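Local coordinates for probable acetyltransferase (Thermus thermophilus, PDB 3EXN), which binds acetyl-CoA and, as a GCN5-related N-acetyltransferase, probably transfers its acetyl group to an acceptor, at residues Val9-Val17 with Ala64-Val74. Numbering follows the deposited sequence.
Sequences VLTLDLAPV and AFLLFLGQEPV
D13 and F68 form one of the antiparallel, hydrogen-bonded pairs by which strand 13-16, outermost in the sheet, joins strand 62-69. Each backbone N of this pair donates to the other residue's O at 2.9 Å; A15 N reaches L66 O nearly head-on, whereas the return bond from L66 N to A15 O is weak. At the far end V17 N donates to A64 O, tilted 34° out of the carbonyl plane. L14 and L67 lie side by side, L14 CG 3.7 Å from L67 CD2; L67 also packs on A109 of helix 105-115 and lies by L94 and I96, which bind acetyl-CoA. The pairing belongs to the GNAT fold, whose first strand borders a hairpin, closed here by a type II' turn from L69 to E72. On the other face, the A15 methyl abuts the edge of the F68 ring. L12 CD1 comes within 3.6 Å of V74 CG2 and also touches L69 CD2, because its side chain runs out opposite its own N (chi1 -168°). V9 CG1 slides past L69 CD2 at 3.9 Å. An alanine at L69, lacking CD2, would probably leave a gap between V9 and L12. Two waters link D13 OD2 to G70.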
loop_
_atom_site.group_PDB
_atom_site.type_symbol
_atom_site.label_atom_id
_atom_site.label_comp_id
_atom_site.label_asym_id
_atom_site.label_seq_id
_atom_site.Cartn_x
_atom_site.Cartn_y
_atom_site.Cartn_z
ATOM N N VAL A 9 -3.845 -18.774 -9.517
ATOM C CA VAL A 9 -4.756 -18.374 -8.462
ATOM C C VAL A 9 -5.227 -16.954 -8.854
ATOM O O VAL A 9 -4.409 -16.090 -9.321
ATOM C CB VAL A 9 -4.038 -18.318 -7.053
ATOM C CG1 VAL A 9 -4.913 -17.658 -6.022
ATOM C CG2 VAL A 9 -3.609 -19.703 -6.587
ATOM N N LEU A 10 -6.510 -16.702 -8.611
ATOM C CA LEU A 10 -7.168 -15.460 -9.031
ATOM C C LEU A 10 -7.481 -14.545 -7.861
ATOM O O LEU A 10 -7.366 -13.324 -8.016
ATOM C CB LEU A 10 -8.482 -15.760 -9.783
ATOM C CG LEU A 10 -8.361 -16.627 -11.038
ATOM C CD1 LEU A 10 -9.808 -17.014 -11.550
ATOM C CD2 LEU A 10 -7.565 -15.898 -12.060
ATOM N N THR A 11 -7.883 -15.114 -6.712
ATOM C CA THR A 11 -8.395 -14.345 -5.577
ATOM C C THR A 11 -7.211 -13.995 -4.679
ATOM O O THR A 11 -6.442 -14.859 -4.294
ATOM C CB THR A 11 -9.452 -15.148 -4.754
ATOM O OG1 THR A 11 -10.593 -15.459 -5.604
ATOM C CG2 THR A 11 -9.949 -14.324 -3.567
ATOM N N LEU A 12 -7.096 -12.718 -4.343
ATOM C CA LEU A 12 -5.951 -12.196 -3.618
ATOM C C LEU A 12 -6.402 -12.128 -2.181
ATOM O O LEU A 12 -7.426 -11.491 -1.907
ATOM C CB LEU A 12 -5.615 -10.785 -4.176
ATOM C CG LEU A 12 -4.328 -10.094 -3.831
ATOM C CD1 LEU A 12 -3.086 -10.797 -4.429
ATOM C CD2 LEU A 12 -4.485 -8.647 -4.253
ATOM N N ASP A 13 -5.638 -12.735 -1.280
ATOM C CA ASP A 13 -5.908 -12.673 0.165
ATOM C C ASP A 13 -5.133 -11.571 0.896
ATOM O O ASP A 13 -3.931 -11.373 0.670
ATOM C CB ASP A 13 -5.606 -13.996 0.810
ATOM C CG ASP A 13 -6.459 -15.133 0.229
ATOM O OD1 ASP A 13 -7.647 -14.883 -0.112
ATOM O OD2 ASP A 13 -5.938 -16.262 0.122
ATOM N N LEU A 14 -5.825 -10.889 1.797
ATOM C CA LEU A 14 -5.222 -9.779 2.533
ATOM C C LEU A 14 -4.991 -10.304 3.951
ATOM O O LEU A 14 -5.960 -10.414 4.712
ATOM C CB LEU A 14 -6.188 -8.579 2.531
ATOM C CG LEU A 14 -6.102 -7.591 1.358
ATOM C CD1 LEU A 14 -6.372 -8.236 -0.012
ATOM C CD2 LEU A 14 -7.045 -6.473 1.575
ATOM N N ALA A 15 -3.727 -10.671 4.230
ATOM C CA ALA A 15 -3.269 -11.230 5.514
ATOM C C ALA A 15 -2.711 -10.098 6.402
ATOM O O ALA A 15 -1.697 -9.500 6.090
ATOM C CB ALA A 15 -2.160 -12.304 5.281
ATOM N N PRO A 16 -3.337 -9.844 7.538
ATOM C CA PRO A 16 -2.729 -8.862 8.442
ATOM C C PRO A 16 -1.283 -9.162 8.786
ATOM O O PRO A 16 -0.927 -10.340 9.069
ATOM C CB PRO A 16 -3.605 -8.949 9.691
ATOM C CG PRO A 16 -4.894 -9.393 9.184
ATOM C CD PRO A 16 -4.553 -10.421 8.133
ATOM N N VAL A 17 -0.443 -8.113 8.718
ATOM C CA VAL A 17 1.007 -8.231 8.900
ATOM C C VAL A 17 1.357 -8.169 10.409
ATOM O O VAL A 17 0.714 -7.447 11.183
ATOM C CB VAL A 17 1.767 -7.161 8.071
ATOM C CG1 VAL A 17 1.771 -5.819 8.790
ATOM C CG2 VAL A 17 3.205 -7.612 7.708
ATOM N N ALA A 64 -2.457 -2.828 7.915
ATOM C CA ALA A 64 -1.417 -3.239 6.985
ATOM C C ALA A 64 -1.491 -4.736 6.729
ATOM O O ALA A 64 -1.754 -5.517 7.672
ATOM C CB ALA A 64 0.011 -2.833 7.515
ATOM N N PHE A 65 -1.257 -5.111 5.465
ATOM C CA PHE A 65 -1.466 -6.483 4.988
ATOM C C PHE A 65 -0.371 -6.925 4.055
ATOM O O PHE A 65 0.020 -6.175 3.135
ATOM C CB PHE A 65 -2.776 -6.567 4.196
ATOM C CG PHE A 65 -3.950 -6.029 4.919
ATOM C CD1 PHE A 65 -4.760 -6.868 5.709
ATOM C CD2 PHE A 65 -4.244 -4.673 4.827
ATOM C CE1 PHE A 65 -5.870 -6.347 6.391
ATOM C CE2 PHE A 65 -5.344 -4.144 5.509
ATOM C CZ PHE A 65 -6.139 -4.983 6.316
ATOM N N LEU A 66 0.108 -8.160 4.234
ATOM C CA LEU A 66 0.727 -8.862 3.126
ATOM C C LEU A 66 -0.346 -9.378 2.141
ATOM O O LEU A 66 -1.409 -9.853 2.562
ATOM C CB LEU A 66 1.575 -10.023 3.633
ATOM C CG LEU A 66 3.043 -9.748 3.884
ATOM C CD1 LEU A 66 3.592 -11.018 4.530
ATOM C CD2 LEU A 66 3.863 -9.399 2.608
ATOM N N LEU A 67 -0.070 -9.273 0.850
ATOM C CA LEU A 67 -0.990 -9.694 -0.233
ATOM C C LEU A 67 -0.543 -11.020 -0.769
ATOM O O LEU A 67 0.616 -11.178 -1.159
ATOM C CB LEU A 67 -1.091 -8.606 -1.316
ATOM C CG LEU A 67 -1.400 -7.187 -0.843
ATOM C CD1 LEU A 67 -1.449 -6.213 -2.032
ATOM C CD2 LEU A 67 -2.692 -7.113 -0.059
ATOM N N PHE A 68 -1.437 -12.015 -0.688
ATOM C CA PHE A 68 -1.068 -13.393 -0.992
ATOM C C PHE A 68 -1.850 -13.920 -2.169
ATOM O O PHE A 68 -3.050 -13.734 -2.262
ATOM C CB PHE A 68 -1.283 -14.336 0.209
ATOM C CG PHE A 68 -0.143 -14.322 1.227
ATOM C CD1 PHE A 68 1.009 -15.094 1.050
ATOM C CD2 PHE A 68 -0.259 -13.561 2.386
ATOM C CE1 PHE A 68 2.049 -15.089 2.000
ATOM C CE2 PHE A 68 0.775 -13.567 3.390
ATOM C CZ PHE A 68 1.930 -14.300 3.185
ATOM N N LEU A 69 -1.157 -14.636 -3.029
ATOM C CA LEU A 69 -1.847 -15.560 -3.976
ATOM C C LEU A 69 -1.475 -16.964 -3.519
ATOM O O LEU A 69 -0.353 -17.437 -3.758
ATOM C CB LEU A 69 -1.426 -15.303 -5.418
ATOM C CG LEU A 69 -2.001 -14.067 -6.124
ATOM C CD1 LEU A 69 -1.388 -13.906 -7.499
ATOM C CD2 LEU A 69 -3.535 -14.065 -6.199
ATOM N N GLY A 70 -2.412 -17.629 -2.850
ATOM C CA GLY A 70 -2.120 -18.909 -2.190
ATOM C C GLY A 70 -1.066 -18.661 -1.121
ATOM O O GLY A 70 -1.282 -17.828 -0.254
ATOM N N GLN A 71 0.071 -19.358 -1.218
ATOM C CA GLN A 71 1.203 -19.199 -0.283
ATOM C C GLN A 71 2.245 -18.164 -0.680
ATOM O O GLN A 71 3.229 -17.955 0.045
ATOM C CB GLN A 71 1.945 -20.537 -0.121
ATOM C CG GLN A 71 1.123 -21.570 0.565
ATOM C CD GLN A 71 0.710 -21.117 1.943
ATOM O OE1 GLN A 71 -0.401 -20.604 2.126
ATOM N NE2 GLN A 71 1.608 -21.277 2.928
ATOM N N GLU A 72 2.057 -17.527 -1.828
ATOM C CA GLU A 72 3.080 -16.644 -2.349
ATOM C C GLU A 72 2.769 -15.204 -2.003
ATOM O O GLU A 72 1.704 -14.714 -2.368
ATOM C CB GLU A 72 3.187 -16.815 -3.864
ATOM C CG GLU A 72 4.457 -16.170 -4.467
ATOM C CD GLU A 72 5.774 -16.857 -4.054
ATOM O OE1 GLU A 72 5.759 -18.026 -3.592
ATOM O OE2 GLU A 72 6.840 -16.212 -4.198
ATOM N N PRO A 73 3.692 -14.519 -1.283
ATOM C CA PRO A 73 3.498 -13.093 -0.998
ATOM C C PRO A 73 3.811 -12.273 -2.228
ATOM O O PRO A 73 4.958 -12.334 -2.731
ATOM C CB PRO A 73 4.507 -12.810 0.105
ATOM C CG PRO A 73 5.538 -13.835 -0.032
ATOM C CD PRO A 73 4.987 -15.015 -0.775
ATOM N N VAL A 74 2.829 -11.497 -2.695
ATOM C CA VAL A 74 2.925 -10.795 -3.962
ATOM C C VAL A 74 2.675 -9.292 -3.835
ATOM O O VAL A 74 2.626 -8.582 -4.829
ATOM C CB VAL A 74 1.933 -11.364 -5.057
ATOM C CG1 VAL A 74 2.208 -12.831 -5.322
ATOM C CG2 VAL A 74 0.471 -11.146 -4.647
HETATM O O HOH W 1 -5.277 -16.952 -2.412
HETATM O O HOH W 2 -3.439 -17.284 1.147
#